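Local coordinates for hypothetical protein BSU32300 (Bacillus subtilis subsp. subtilis str. 168, PDB 1YLM) that is probably an RNase of the HepT family, the likely toxic component of a putative type VII toxin-antitoxin pair whose antitoxin is probably YutD, at residues L13-H18 and G42-E47; I93-T98 and S108-R113. All coordinates share one frame; numbering follows the deposited sequence.

Interaction 1: L13-H18 and G42-E47; sequences LGFFEH and GHLLIE
Two phenylalanines of helix 6-23 meet two consecutive leucines of helix 32-59. The outer carbons CZ and CE2 of Phe15 reach Leu44, where CZ lies 3.9 Å from Leu44 CD1 and CE2 stands 4.0 Å from Leu44 CD2, the ring tip thus touching both methyls. One residue on, Phe16 CE1 approaches Leu45 CD2 to 3.7 Å. Phe16 CE1 is also 3.8 Å from Leu45 O, which lies in the ring plane at its edge. In both pairs the phenylalanine and leucine side chains cross at about a right angle. No hydrogen bond joins the segments; apolar packing carries the contact. Both phenylalanines set CG anti to the backbone N (chi1 -175° for Phe15 and 177° for Phe16), which swings the rings toward the leucines although neither CB is aimed straight at them. The closest CA pair, Phe16 and Leu45, is 6.0 Å apart. Further out, Cys48 of helix 32-59 touches both phenylalanine side chains, and Pro126 of helix 119-137 packs on Phe16. Leu104 and Tyr103 of the second subunit rest on Phe15 and Leu44, respectively, placing this buried seam of the antiparallel helical hairpin formed by helices 6-23 and 32-59 next to the homodimer interface.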
loop_
_atom_site.group_PDB
_atom_site.type_symbol
_atom_site.label_atom_id
_atom_site.label_comp_id
_atom_site.label_asym_id
_atom_site.label_seq_id
_atom_site.Cartn_x
_atom_site.Cartn_y
_atom_site.Cartn_z
ATOM N N LEU A 13 -8.400 5.084 -14.552
ATOM C CA LEU A 13 -8.530 3.992 -15.528
ATOM C C LEU A 13 -7.299 3.848 -16.426
ATOM O O LEU A 13 -6.858 2.740 -16.706
ATOM C CB LEU A 13 -9.799 4.169 -16.387
ATOM C CG LEU A 13 -11.169 3.983 -15.715
ATOM C CD1 LEU A 13 -12.274 4.085 -16.771
ATOM C CD2 LEU A 13 -11.273 2.676 -14.988
ATOM N N GLY A 14 -6.747 4.972 -16.883
ATOM C CA GLY A 14 -5.514 4.940 -17.686
ATOM C C GLY A 14 -4.340 4.359 -16.915
ATOM O O GLY A 14 -3.578 3.547 -17.442
ATOM N N PHE A 15 -4.190 4.805 -15.661
ATOM C CA PHE A 15 -3.153 4.306 -14.766
ATOM C C PHE A 15 -3.303 2.799 -14.575
ATOM O O PHE A 15 -2.333 2.044 -14.704
ATOM C CB PHE A 15 -3.312 5.008 -13.427
ATOM C CG PHE A 15 -2.235 4.688 -12.425
ATOM C CD1 PHE A 15 -1.020 5.392 -12.438
ATOM C CD2 PHE A 15 -2.461 3.731 -11.431
ATOM C CE1 PHE A 15 -0.028 5.112 -11.473
ATOM C CE2 PHE A 15 -1.474 3.449 -10.471
ATOM C CZ PHE A 15 -0.266 4.138 -10.502
ATOM N N PHE A 16 -4.520 2.380 -14.227
ATOM C CA PHE A 16 -4.897 0.966 -14.130
ATOM C C PHE A 16 -4.456 0.151 -15.350
ATOM O O PHE A 16 -3.812 -0.898 -15.220
ATOM C CB PHE A 16 -6.420 0.880 -13.938
ATOM C CG PHE A 16 -6.965 -0.534 -13.890
ATOM C CD1 PHE A 16 -7.073 -1.214 -12.674
ATOM C CD2 PHE A 16 -7.417 -1.155 -15.051
ATOM C CE1 PHE A 16 -7.600 -2.522 -12.617
ATOM C CE2 PHE A 16 -7.941 -2.458 -15.009
ATOM C CZ PHE A 16 -8.035 -3.138 -13.787
ATOM N N GLU A 17 -4.811 0.623 -16.539
ATOM C CA GLU A 17 -4.478 -0.088 -17.761
ATOM C C GLU A 17 -2.955 -0.228 -17.949
ATOM O O GLU A 17 -2.455 -1.291 -18.351
ATOM C CB GLU A 17 -5.157 0.596 -18.949
ATOM C CG GLU A 17 -6.664 0.249 -19.009
ATOM C CD GLU A 17 -7.408 0.949 -20.146
ATOM O OE1 GLU A 17 -7.113 2.129 -20.416
ATOM O OE2 GLU A 17 -8.317 0.312 -20.735
ATOM N N HIS A 18 -2.218 0.825 -17.620
ATOM C CA HIS A 18 -0.755 0.753 -17.662
ATOM C C HIS A 18 -0.228 -0.357 -16.744
ATOM O O HIS A 18 0.620 -1.160 -17.156
ATOM C CB HIS A 18 -0.116 2.105 -17.328
ATOM C CG HIS A 18 1.372 2.122 -17.513
ATOM N ND1 HIS A 18 1.975 1.989 -18.750
ATOM C CD2 HIS A 18 2.381 2.225 -16.614
ATOM C CE1 HIS A 18 3.290 2.026 -18.599
ATOM N NE2 HIS A 18 3.561 2.168 -17.314
ATOM N N GLY A 42 -0.485 -5.503 -7.795
ATOM C CA GLY A 42 -1.701 -6.021 -7.131
ATOM C C GLY A 42 -2.418 -4.959 -6.311
ATOM O O GLY A 42 -3.644 -4.752 -6.458
ATOM N N HIS A 43 -1.649 -4.256 -5.483
ATOM C CA HIS A 43 -2.153 -3.170 -4.636
ATOM C C HIS A 43 -2.792 -2.087 -5.507
ATOM O O HIS A 43 -3.954 -1.699 -5.280
ATOM C CB HIS A 43 -1.021 -2.602 -3.771
ATOM C CG HIS A 43 -1.458 -1.539 -2.809
ATOM N ND1 HIS A 43 -0.561 -0.774 -2.094
ATOM C CD2 HIS A 43 -2.693 -1.129 -2.428
ATOM C CE1 HIS A 43 -1.224 0.062 -1.312
ATOM N NE2 HIS A 43 -2.520 -0.112 -1.520
ATOM N N LEU A 44 -2.045 -1.626 -6.520
ATOM C CA LEU A 44 -2.558 -0.582 -7.427
ATOM C C LEU A 44 -3.830 -0.976 -8.185
ATOM O O LEU A 44 -4.744 -0.156 -8.300
ATOM C CB LEU A 44 -1.467 -0.090 -8.380
ATOM C CG LEU A 44 -0.277 0.599 -7.687
ATOM C CD1 LEU A 44 0.826 0.908 -8.699
ATOM C CD2 LEU A 44 -0.702 1.859 -6.903
ATOM N N LEU A 45 -3.882 -2.200 -8.715
ATOM C CA LEU A 45 -5.079 -2.687 -9.420
ATOM C C LEU A 45 -6.310 -2.612 -8.502
ATOM O O LEU A 45 -7.361 -2.073 -8.879
ATOM C CB LEU A 45 -4.870 -4.129 -9.930
ATOM C CG LEU A 45 -3.805 -4.361 -11.012
ATOM C CD1 LEU A 45 -3.696 -5.849 -11.358
ATOM C CD2 LEU A 45 -4.089 -3.517 -12.257
ATOM N N ILE A 46 -6.157 -3.135 -7.286
ATOM C CA ILE A 46 -7.231 -3.140 -6.273
ATOM C C ILE A 46 -7.691 -1.710 -5.927
ATOM O O ILE A 46 -8.898 -1.417 -5.938
ATOM C CB ILE A 46 -6.789 -3.894 -4.974
ATOM C CG1 ILE A 46 -6.602 -5.395 -5.275
ATOM C CG2 ILE A 46 -7.834 -3.681 -3.863
ATOM C CD1 ILE A 46 -5.886 -6.205 -4.169
ATOM N N GLU A 47 -6.734 -0.832 -5.618
ATOM C CA GLU A 47 -7.043 0.556 -5.228
ATOM C C GLU A 47 -7.763 1.320 -6.343
ATOM O O GLU A 47 -8.712 2.060 -6.065
ATOM C CB GLU A 47 -5.790 1.326 -4.801
ATOM C CG GLU A 47 -5.169 0.934 -3.451
ATOM C CD GLU A 47 -6.196 0.645 -2.358
ATOM O OE1 GLU A 47 -6.745 1.580 -1.708
ATOM O OE2 GLU A 47 -6.437 -0.541 -2.146
#

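Interaction 2: I93-T98 and S108-R113; sequences IAYRKT and SGELYR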
loop_
_atom_site.group_PDB
_atom_site.type_symbol
_atom_site.label_atom_id
_atom_site.label_comp_id
_atom_site.label_asym_id
_atom_site.label_seq_id
_atom_site.Cartn_x
_atom_site.Cartn_y
_atom_site.Cartn_z
ATOM N N ILE A 93 -9.877 -8.395 -4.817
ATOM C CA ILE A 93 -10.030 -7.402 -3.759
ATOM C C ILE A 93 -9.803 -7.999 -2.360
ATOM O O ILE A 93 -9.273 -7.336 -1.459
ATOM C CB ILE A 93 -11.427 -6.713 -3.870
ATOM C CG1 ILE A 93 -11.454 -5.810 -5.121
ATOM C CG2 ILE A 93 -11.786 -5.954 -2.579
ATOM C CD1 ILE A 93 -12.858 -5.414 -5.609
ATOM N N ALA A 94 -10.196 -9.257 -2.189
ATOM C CA ALA A 94 -10.001 -9.958 -0.920
ATOM C C ALA A 94 -8.523 -10.050 -0.517
ATOM O O ALA A 94 -8.220 -10.273 0.654
ATOM C CB ALA A 94 -10.645 -11.345 -0.983
ATOM N N TYR A 95 -7.613 -9.846 -1.478
ATOM C CA TYR A 95 -6.170 -9.835 -1.181
ATOM C C TYR A 95 -5.654 -8.513 -0.576
ATOM O O TYR A 95 -4.513 -8.433 -0.125
ATOM C CB TYR A 95 -5.342 -10.263 -2.417
ATOM C CG TYR A 95 -4.081 -11.015 -2.042
ATOM C CD1 TYR A 95 -4.145 -12.336 -1.597
ATOM C CD2 TYR A 95 -2.820 -10.398 -2.105
ATOM C CE1 TYR A 95 -2.998 -13.033 -1.241
ATOM C CE2 TYR A 95 -1.656 -11.093 -1.724
ATOM C CZ TYR A 95 -1.758 -12.408 -1.301
ATOM O OH TYR A 95 -0.633 -13.131 -0.934
ATOM N N ARG A 96 -6.497 -7.475 -0.562
ATOM C CA ARG A 96 -6.079 -6.148 -0.123
ATOM C C ARG A 96 -5.504 -6.152 1.286
ATOM O O ARG A 96 -4.463 -5.567 1.518
ATOM C CB ARG A 96 -7.225 -5.139 -0.201
ATOM C CG ARG A 96 -6.754 -3.689 -0.050
ATOM C CD ARG A 96 -7.943 -2.728 0.045
ATOM N NE ARG A 96 -7.500 -1.334 0.129
ATOM C CZ ARG A 96 -7.335 -0.644 1.254
ATOM N NH1 ARG A 96 -7.582 -1.189 2.448
ATOM N NH2 ARG A 96 -6.923 0.619 1.187
ATOM N N LYS A 97 -6.183 -6.806 2.225
ATOM C CA LYS A 97 -5.727 -6.783 3.619
ATOM C C LYS A 97 -4.319 -7.370 3.765
ATOM O O LYS A 97 -3.503 -6.847 4.524
ATOM C CB LYS A 97 -6.719 -7.525 4.536
ATOM C CG LYS A 97 -6.380 -7.460 6.021
ATOM C CD LYS A 97 -7.381 -8.304 6.834
ATOM C CE LYS A 97 -7.193 -8.133 8.355
ATOM N NZ LYS A 97 -8.269 -8.881 9.126
ATOM N N THR A 98 -4.036 -8.438 3.024
ATOM C CA THR A 98 -2.697 -9.024 3.013
ATOM C C THR A 98 -1.656 -8.033 2.493
ATOM O O THR A 98 -0.566 -7.896 3.063
ATOM C CB THR A 98 -2.657 -10.331 2.190
ATOM O OG1 THR A 98 -3.573 -11.276 2.776
ATOM C CG2 THR A 98 -1.249 -10.921 2.206
ATOM N N SER A 108 3.809 -13.511 -3.378
ATOM C CA SER A 108 3.743 -13.069 -4.767
ATOM C C SER A 108 3.322 -14.155 -5.767
ATOM O O SER A 108 2.715 -13.846 -6.776
ATOM C CB SER A 108 5.053 -12.383 -5.188
ATOM O OG SER A 108 5.074 -11.062 -4.662
ATOM N N GLY A 109 3.616 -15.425 -5.477
ATOM C CA GLY A 109 3.181 -16.517 -6.373
ATOM C C GLY A 109 1.665 -16.675 -6.362
ATOM O O GLY A 109 1.022 -16.808 -7.409
ATOM N N GLU A 110 1.108 -16.646 -5.154
ATOM C CA GLU A 110 -0.320 -16.652 -4.902
ATOM C C GLU A 110 -1.004 -15.485 -5.632
ATOM O O GLU A 110 -2.002 -15.669 -6.325
ATOM C CB GLU A 110 -0.483 -16.509 -3.391
ATOM C CG GLU A 110 -1.843 -16.442 -2.866
ATOM C CD GLU A 110 -1.843 -16.592 -1.354
ATOM O OE1 GLU A 110 -1.327 -15.711 -0.639
ATOM O OE2 GLU A 110 -2.363 -17.597 -0.872
ATOM N N LEU A 111 -0.435 -14.291 -5.469
ATOM C CA LEU A 111 -0.981 -13.078 -6.059
ATOM C C LEU A 111 -0.926 -13.149 -7.590
ATOM O O LEU A 111 -1.901 -12.812 -8.260
ATOM C CB LEU A 111 -0.224 -11.854 -5.532
ATOM C CG LEU A 111 -0.608 -10.500 -6.147
ATOM C CD1 LEU A 111 -2.102 -10.211 -5.974
ATOM C CD2 LEU A 111 0.247 -9.417 -5.497
ATOM N N TYR A 112 0.200 -13.616 -8.140
ATOM C CA TYR A 112 0.291 -13.849 -9.579
ATOM C C TYR A 112 -0.870 -14.700 -10.088
ATOM O O TYR A 112 -1.523 -14.350 -11.086
ATOM C CB TYR A 112 1.629 -14.503 -9.982
ATOM C CG TYR A 112 1.711 -14.754 -11.476
ATOM C CD1 TYR A 112 2.248 -13.795 -12.334
ATOM C CD2 TYR A 112 1.211 -15.940 -12.032
ATOM C CE1 TYR A 112 2.301 -14.014 -13.702
ATOM C CE2 TYR A 112 1.253 -16.164 -13.397
ATOM C CZ TYR A 112 1.803 -15.198 -14.222
ATOM O OH TYR A 112 1.853 -15.429 -15.577
ATOM N N ARG A 113 -1.117 -15.822 -9.404
ATOM C CA ARG A 113 -2.151 -16.756 -9.840
ATOM C C ARG A 113 -3.519 -16.120 -9.764
ATOM O O ARG A 113 -4.363 -16.345 -10.626
ATOM C CB ARG A 113 -2.093 -18.059 -9.036
ATOM C CG ARG A 113 -0.899 -18.919 -9.476
ATOM C CD ARG A 113 -0.844 -20.259 -8.766
ATOM N NE ARG A 113 -0.584 -20.148 -7.333
ATOM C CZ ARG A 113 0.623 -20.178 -6.771
ATOM N NH1 ARG A 113 1.724 -20.284 -7.513
ATOM N NH2 ARG A 113 0.729 -20.096 -5.455
#
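Different first torsions bring Tyr95 and Glu110 together: the tyrosine has chi1 -147°, short of fully anti, and its CB is directed at helix 108-117, whereas Glu110 holds CG anti to the backbone N (chi1 178°) and runs on extended toward the ring. Tyr95 sits in a type I beta turn from Ile93 to Arg96, immediately before the stretch corresponding to the RX(4)HXY motif of HepT toxins, in which Gln101 takes the histidine position and Arg96 is probably an active-site residue. Tyr95 OH donates to Glu110 OE1 at 2.7 Å, meeting the anti lone pair, on the side away from the other carboxylate oxygen. Glu110 OE1 lies in the ring plane at the edge, while the carboxylate plane is turned 73° from the ring. Glu110 OE1 also comes within 3.2 Å of Tyr95 CE1. Across the ring from CE1, Leu111 packs with CD1 3.9 Å from Tyr95 CD2. The hydroxyl has a second partner, the backbone N of Asp107 just before helix 108-117, and these two bonds tie the phenol to the start of that helix. One ring face is covered by Thr98, whose CB stands 4.0 Å above the plane, over the ring centre.

From the N terminus, helix 6-23 is joined by the short connection 24-31 to helix 32-59, and interaction 1 closes this loop, with 23 residues between its segments. After helices 71-77 and 83-93, interaction 2 closes a shorter one, with nine residues between 93-98 and 108-113. The two loops follow in series, neither nested nor crossed, with centres 14 Å apart. Helix 32-59 links them: Glu47 OE2 forms a salt bridge with Arg96 NE at 2.6 Å, Ile46 packs against Arg96 and Ile93, and Gly42 touches Leu111. The first helical pair is thereby joined to the turn carrying the putative catalytic arginine and to helix 108-117.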